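Local coordinates for glutamate--tRNA ligase (Elizabethkingia anophelis, PDB 6B1Z), which probably attaches glutamate to its cognate tRNA in an ATP-dependent reaction, as a class I aminoacyl-tRNA synthetase, at residues 24-36 with 306-318. Sequence-based numbering, arbitrary orientation.
Sequences LHLGGVRTALYDY and AFINMVAMLGWSP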
loop_
_atom_site.group_PDB
_atom_site.type_symbol
_atom_site.label_atom_id
_atom_site.label_comp_id
_atom_site.label_asym_id
_atom_site.label_seq_id
_atom_site.Cartn_x
_atom_site.Cartn_y
_atom_site.Cartn_z
ATOM N N LEU A 24 2.667 5.807 4.068
ATOM C CA LEU A 24 2.230 4.431 4.287
ATOM C C LEU A 24 2.899 3.491 3.292
ATOM O O LEU A 24 2.963 3.780 2.092
ATOM C CB LEU A 24 0.714 4.329 4.141
ATOM C CG LEU A 24 -0.144 5.046 5.176
ATOM C CD1 LEU A 24 -1.601 4.792 4.858
ATOM C CD2 LEU A 24 0.208 4.583 6.589
ATOM N N HIS A 25 3.412 2.370 3.794
ATOM C CA HIS A 25 3.872 1.277 2.959
ATOM C C HIS A 25 2.720 0.292 2.747
ATOM O O HIS A 25 1.659 0.407 3.355
ATOM C CB HIS A 25 5.079 0.579 3.598
ATOM C CG HIS A 25 6.312 1.427 3.658
ATOM N ND1 HIS A 25 7.447 1.146 2.925
ATOM C CD2 HIS A 25 6.595 2.543 4.373
ATOM C CE1 HIS A 25 8.372 2.055 3.180
ATOM N NE2 HIS A 25 7.883 2.911 4.060
ATOM N N LEU A 26 2.949 -0.684 1.868
ATOM C CA LEU A 26 1.920 -1.683 1.584
ATOM C C LEU A 26 1.497 -2.430 2.845
ATOM O O LEU A 26 0.306 -2.699 3.044
ATOM C CB LEU A 26 2.416 -2.657 0.523
ATOM C CG LEU A 26 1.391 -3.235 -0.441
ATOM C CD1 LEU A 26 0.691 -2.122 -1.214
ATOM C CD2 LEU A 26 2.105 -4.178 -1.393
ATOM N N GLY A 27 2.454 -2.778 3.707
ATOM C CA GLY A 27 2.095 -3.417 4.964
ATOM C C GLY A 27 1.155 -2.575 5.805
ATOM O O GLY A 27 0.234 -3.098 6.438
ATOM N N GLY A 28 1.365 -1.252 5.824
ATOM C CA GLY A 28 0.489 -0.394 6.602
ATOM C C GLY A 28 -0.905 -0.276 6.012
ATOM O O GLY A 28 -1.894 -0.250 6.741
ATOM N N VAL A 29 -0.999 -0.220 4.680
ATOM C CA VAL A 29 -2.302 -0.239 4.022
ATOM C C VAL A 29 -3.053 -1.508 4.376
ATOM O O VAL A 29 -4.258 -1.473 4.660
ATOM C CB VAL A 29 -2.126 -0.115 2.500
ATOM C CG1 VAL A 29 -3.481 -0.290 1.783
ATOM C CG2 VAL A 29 -1.488 1.230 2.155
ATOM N N ARG A 30 -2.352 -2.649 4.361
ATOM C CA ARG A 30 -3.007 -3.921 4.684
ATOM C C ARG A 30 -3.501 -3.945 6.119
ATOM O O ARG A 30 -4.617 -4.418 6.386
ATOM C CB ARG A 30 -2.085 -5.108 4.425
ATOM C CG ARG A 30 -2.834 -6.459 4.554
ATOM C CD ARG A 30 -1.939 -7.669 4.458
ATOM N NE ARG A 30 -0.884 -7.627 5.463
ATOM C CZ ARG A 30 0.124 -8.487 5.521
ATOM N NH1 ARG A 30 0.204 -9.509 4.670
ATOM N NH2 ARG A 30 1.050 -8.319 6.452
ATOM N N THR A 31 -2.689 -3.455 7.058
ATOM C CA THR A 31 -3.127 -3.404 8.449
ATOM C C THR A 31 -4.373 -2.545 8.598
ATOM O O THR A 31 -5.356 -2.954 9.236
ATOM C CB THR A 31 -1.996 -2.890 9.333
ATOM O OG1 THR A 31 -0.949 -3.869 9.343
ATOM C CG2 THR A 31 -2.520 -2.672 10.767
ATOM N N ALA A 32 -4.359 -1.346 8.001
ATOM C CA ALA A 32 -5.538 -0.489 8.039
ATOM C C ALA A 32 -6.754 -1.185 7.434
ATOM O O ALA A 32 -7.856 -1.102 7.988
ATOM C CB ALA A 32 -5.260 0.828 7.297
ATOM N N LEU A 33 -6.572 -1.879 6.303
ATOM C CA LEU A 33 -7.683 -2.576 5.665
ATOM C C LEU A 33 -8.259 -3.649 6.572
ATOM O O LEU A 33 -9.482 -3.753 6.723
ATOM C CB LEU A 33 -7.232 -3.183 4.335
ATOM C CG LEU A 33 -8.269 -4.077 3.653
ATOM C CD1 LEU A 33 -9.507 -3.295 3.195
ATOM C CD2 LEU A 33 -7.639 -4.794 2.485
ATOM N N TYR A 34 -7.391 -4.468 7.177
ATOM C CA TYR A 34 -7.904 -5.530 8.040
ATOM C C TYR A 34 -8.576 -4.956 9.290
ATOM O O TYR A 34 -9.575 -5.520 9.761
ATOM C CB TYR A 34 -6.783 -6.521 8.389
ATOM C CG TYR A 34 -6.316 -7.421 7.243
ATOM C CD1 TYR A 34 -6.947 -7.423 5.990
ATOM C CD2 TYR A 34 -5.236 -8.274 7.417
ATOM C CE1 TYR A 34 -6.496 -8.252 4.959
ATOM C CE2 TYR A 34 -4.789 -9.109 6.395
ATOM C CZ TYR A 34 -5.415 -9.092 5.172
ATOM O OH TYR A 34 -4.961 -9.925 4.188
ATOM N N ASP A 35 -8.063 -3.839 9.832
ATOM C CA ASP A 35 -8.788 -3.101 10.872
ATOM C C ASP A 35 -10.199 -2.745 10.422
ATOM O O ASP A 35 -11.183 -2.969 11.143
ATOM C CB ASP A 35 -8.062 -1.796 11.209
ATOM C CG ASP A 35 -6.890 -1.971 12.121
ATOM O OD1 ASP A 35 -6.972 -2.783 13.074
ATOM O OD2 ASP A 35 -5.883 -1.243 11.904
ATOM N N TYR A 36 -10.298 -2.122 9.245
ATOM C CA TYR A 36 -11.578 -1.647 8.733
ATOM C C TYR A 36 -12.535 -2.806 8.493
ATOM O O TYR A 36 -13.691 -2.779 8.937
ATOM C CB TYR A 36 -11.327 -0.869 7.441
ATOM C CG TYR A 36 -12.545 -0.212 6.834
ATOM C CD1 TYR A 36 -13.119 0.910 7.415
ATOM C CD2 TYR A 36 -13.111 -0.709 5.665
ATOM C CE1 TYR A 36 -14.222 1.516 6.853
ATOM C CE2 TYR A 36 -14.213 -0.112 5.095
ATOM C CZ TYR A 36 -14.773 1.001 5.697
ATOM O OH TYR A 36 -15.884 1.597 5.133
ATOM N N ALA A 306 -9.254 -1.969 -7.391
ATOM C CA ALA A 306 -8.352 -3.063 -7.751
ATOM C C ALA A 306 -7.181 -3.136 -6.790
ATOM O O ALA A 306 -6.777 -4.231 -6.377
ATOM C CB ALA A 306 -7.850 -2.874 -9.180
ATOM N N PHE A 307 -6.633 -1.976 -6.432
ATOM C CA PHE A 307 -5.541 -1.908 -5.469
ATOM C C PHE A 307 -5.914 -2.567 -4.143
ATOM O O PHE A 307 -5.161 -3.405 -3.627
ATOM C CB PHE A 307 -5.155 -0.447 -5.256
ATOM C CG PHE A 307 -4.106 -0.246 -4.186
ATOM C CD1 PHE A 307 -2.816 -0.716 -4.374
ATOM C CD2 PHE A 307 -4.422 0.429 -3.014
ATOM C CE1 PHE A 307 -1.843 -0.526 -3.389
ATOM C CE2 PHE A 307 -3.470 0.631 -2.020
ATOM C CZ PHE A 307 -2.180 0.161 -2.212
ATOM N N ILE A 308 -7.065 -2.196 -3.569
ATOM C CA ILE A 308 -7.384 -2.717 -2.243
ATOM C C ILE A 308 -7.815 -4.184 -2.311
ATOM O O ILE A 308 -7.564 -4.950 -1.370
ATOM C CB ILE A 308 -8.411 -1.797 -1.548
ATOM C CG1 ILE A 308 -8.333 -2.002 -0.029
ATOM C CG2 ILE A 308 -9.823 -1.997 -2.126
ATOM C CD1 ILE A 308 -6.961 -1.633 0.559
ATOM N N ASN A 309 -8.397 -4.625 -3.435
ATOM C CA ASN A 309 -8.654 -6.051 -3.635
ATOM C C ASN A 309 -7.338 -6.836 -3.616
ATOM O O ASN A 309 -7.241 -7.904 -2.989
ATOM C CB ASN A 309 -9.422 -6.227 -4.967
ATOM C CG ASN A 309 -10.145 -7.582 -5.112
ATOM O OD1 ASN A 309 -11.023 -7.719 -5.967
ATOM N ND2 ASN A 309 -9.748 -8.592 -4.335
ATOM N N MET A 310 -6.315 -6.311 -4.292
ATOM C CA MET A 310 -5.010 -6.969 -4.312
ATOM C C MET A 310 -4.407 -7.034 -2.908
ATOM O O MET A 310 -3.917 -8.087 -2.469
ATOM C CB MET A 310 -4.091 -6.216 -5.278
ATOM C CG MET A 310 -2.654 -6.755 -5.355
ATOM S SD MET A 310 -1.560 -6.125 -4.055
ATOM C CE MET A 310 -1.390 -4.422 -4.536
ATOM N N VAL A 311 -4.460 -5.917 -2.180
ATOM C CA VAL A 311 -3.851 -5.879 -0.851
ATOM C C VAL A 311 -4.543 -6.853 0.090
ATOM O O VAL A 311 -3.889 -7.555 0.874
ATOM C CB VAL A 311 -3.874 -4.437 -0.305
ATOM C CG1 VAL A 311 -3.407 -4.419 1.167
ATOM C CG2 VAL A 311 -2.946 -3.540 -1.139
ATOM N N ALA A 312 -5.876 -6.938 0.011
ATOM C CA ALA A 312 -6.626 -7.837 0.883
ATOM C C ALA A 312 -6.172 -9.277 0.742
ATOM O O ALA A 312 -6.145 -10.024 1.724
ATOM C CB ALA A 312 -8.121 -7.740 0.564
ATOM N N MET A 313 -5.823 -9.690 -0.473
ATOM C CA MET A 313 -5.504 -11.082 -0.724
ATOM C C MET A 313 -4.062 -11.434 -0.385
ATOM O O MET A 313 -3.648 -12.569 -0.644
ATOM C CB MET A 313 -5.825 -11.420 -2.187
ATOM C CG MET A 313 -7.304 -11.216 -2.527
ATOM S SD MET A 313 -8.426 -11.987 -1.320
ATOM C CE MET A 313 -10.013 -11.490 -1.989
ATOM N N LEU A 314 -3.295 -10.498 0.185
ATOM C CA LEU A 314 -1.946 -10.793 0.685
ATOM C C LEU A 314 -2.064 -11.464 2.052
ATOM O O LEU A 314 -1.784 -10.891 3.110
ATOM C CB LEU A 314 -1.104 -9.521 0.738
ATOM C CG LEU A 314 -0.785 -8.884 -0.619
ATOM C CD1 LEU A 314 -0.088 -7.551 -0.428
ATOM C CD2 LEU A 314 0.072 -9.820 -1.476
ATOM N N GLY A 315 -2.451 -12.740 2.024
ATOM C CA GLY A 315 -2.527 -13.539 3.228
ATOM C C GLY A 315 -3.926 -13.851 3.698
ATOM O O GLY A 315 -4.081 -14.496 4.739
ATOM N N TRP A 316 -4.953 -13.413 2.980
ATOM C CA TRP A 316 -6.322 -13.788 3.288
ATOM C C TRP A 316 -6.910 -14.390 2.029
ATOM O O TRP A 316 -6.715 -13.850 0.939
ATOM C CB TRP A 316 -7.148 -12.584 3.761
ATOM C CG TRP A 316 -8.636 -12.843 3.884
ATOM C CD1 TRP A 316 -9.254 -13.710 4.741
ATOM C CD2 TRP A 316 -9.683 -12.200 3.143
ATOM N NE1 TRP A 316 -10.619 -13.660 4.567
ATOM C CE2 TRP A 316 -10.907 -12.741 3.590
ATOM C CE3 TRP A 316 -9.702 -11.226 2.139
ATOM C CZ2 TRP A 316 -12.136 -12.336 3.071
ATOM C CZ3 TRP A 316 -10.922 -10.829 1.621
ATOM C CH2 TRP A 316 -12.123 -11.385 2.086
ATOM N N SER A 317 -7.564 -15.533 2.170
ATOM C CA SER A 317 -8.252 -16.175 1.054
ATOM C C SER A 317 -9.671 -16.467 1.510
ATOM O O SER A 317 -9.870 -17.342 2.379
ATOM C CB SER A 317 -7.532 -17.442 0.597
ATOM O OG SER A 317 -6.903 -18.108 1.681
ATOM N N PRO A 318 -10.664 -15.751 0.990
ATOM C CA PRO A 318 -12.052 -16.043 1.354
ATOM C C PRO A 318 -12.400 -17.491 1.041
ATOM O O PRO A 318 -11.923 -18.069 0.062
ATOM C CB PRO A 318 -12.859 -15.068 0.488
ATOM C CG PRO A 318 -11.946 -14.706 -0.636
ATOM C CD PRO A 318 -10.567 -14.729 -0.063
#
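With CG turned opposite the backbone N (chi1 -171°) and the chain bent at chi3, Arg30 carries its guanidinium past Val311 to the turn that follows helix 306-312, while the first torsion of Tyr34 (-71°) brings its phenol to the end of that helix, at Ala312. Arg30 NH1 donates to Leu314 O over 2.9 Å, moderately bent at hydrogen; NH2 is hydrogen-bonded to Ser257 O, so two carbonyls hold the head group. Tyr34 OH donates to Ala312 O at 2.7 Å; this acceptor lies at the edge of the Tyr34 ring, near its plane, while the hydroxyl stands above the plane of the Ala312 carbonyl. Arg30 CG rests on one face of the Tyr34 ring, and Trp316 CB approaches Tyr34 OH at 3.5 Å.

Between the helices, whose axes run nearly perpendicular and 9.7 Å apart, Val311 CG1 presses against Arg30 CA and CB, both at 3.6 Å. Its CG2 lies over the rim of one Phe307 face. Leu26 runs past Phe307 in the opposite sense, Leu26 CD1 3.7 Å from Phe307 CE1, and Val29 CG1 meets Phe307 CE2 and Ile308 CD1. Leu33 reaches tip to tip with Ile308, Leu33 CD1 to Ile308 CG1 3.7 Å, and sets CD2 against Ala312 CB. Ile73 of helix 62-73 touches Val29, Phe307 and Ile308.

The first helix of the class I catalytic domain, whose first turn carries most of the HIGH-type motif (His25 to Gly28, His25 at the N-cap), thus packs against a much later one. Its two donors meet buried carbonyls at the last helical residue, Ala312, and at Leu314, centre of an inverse gamma turn, consistent with holding the chain here against helix 26-36.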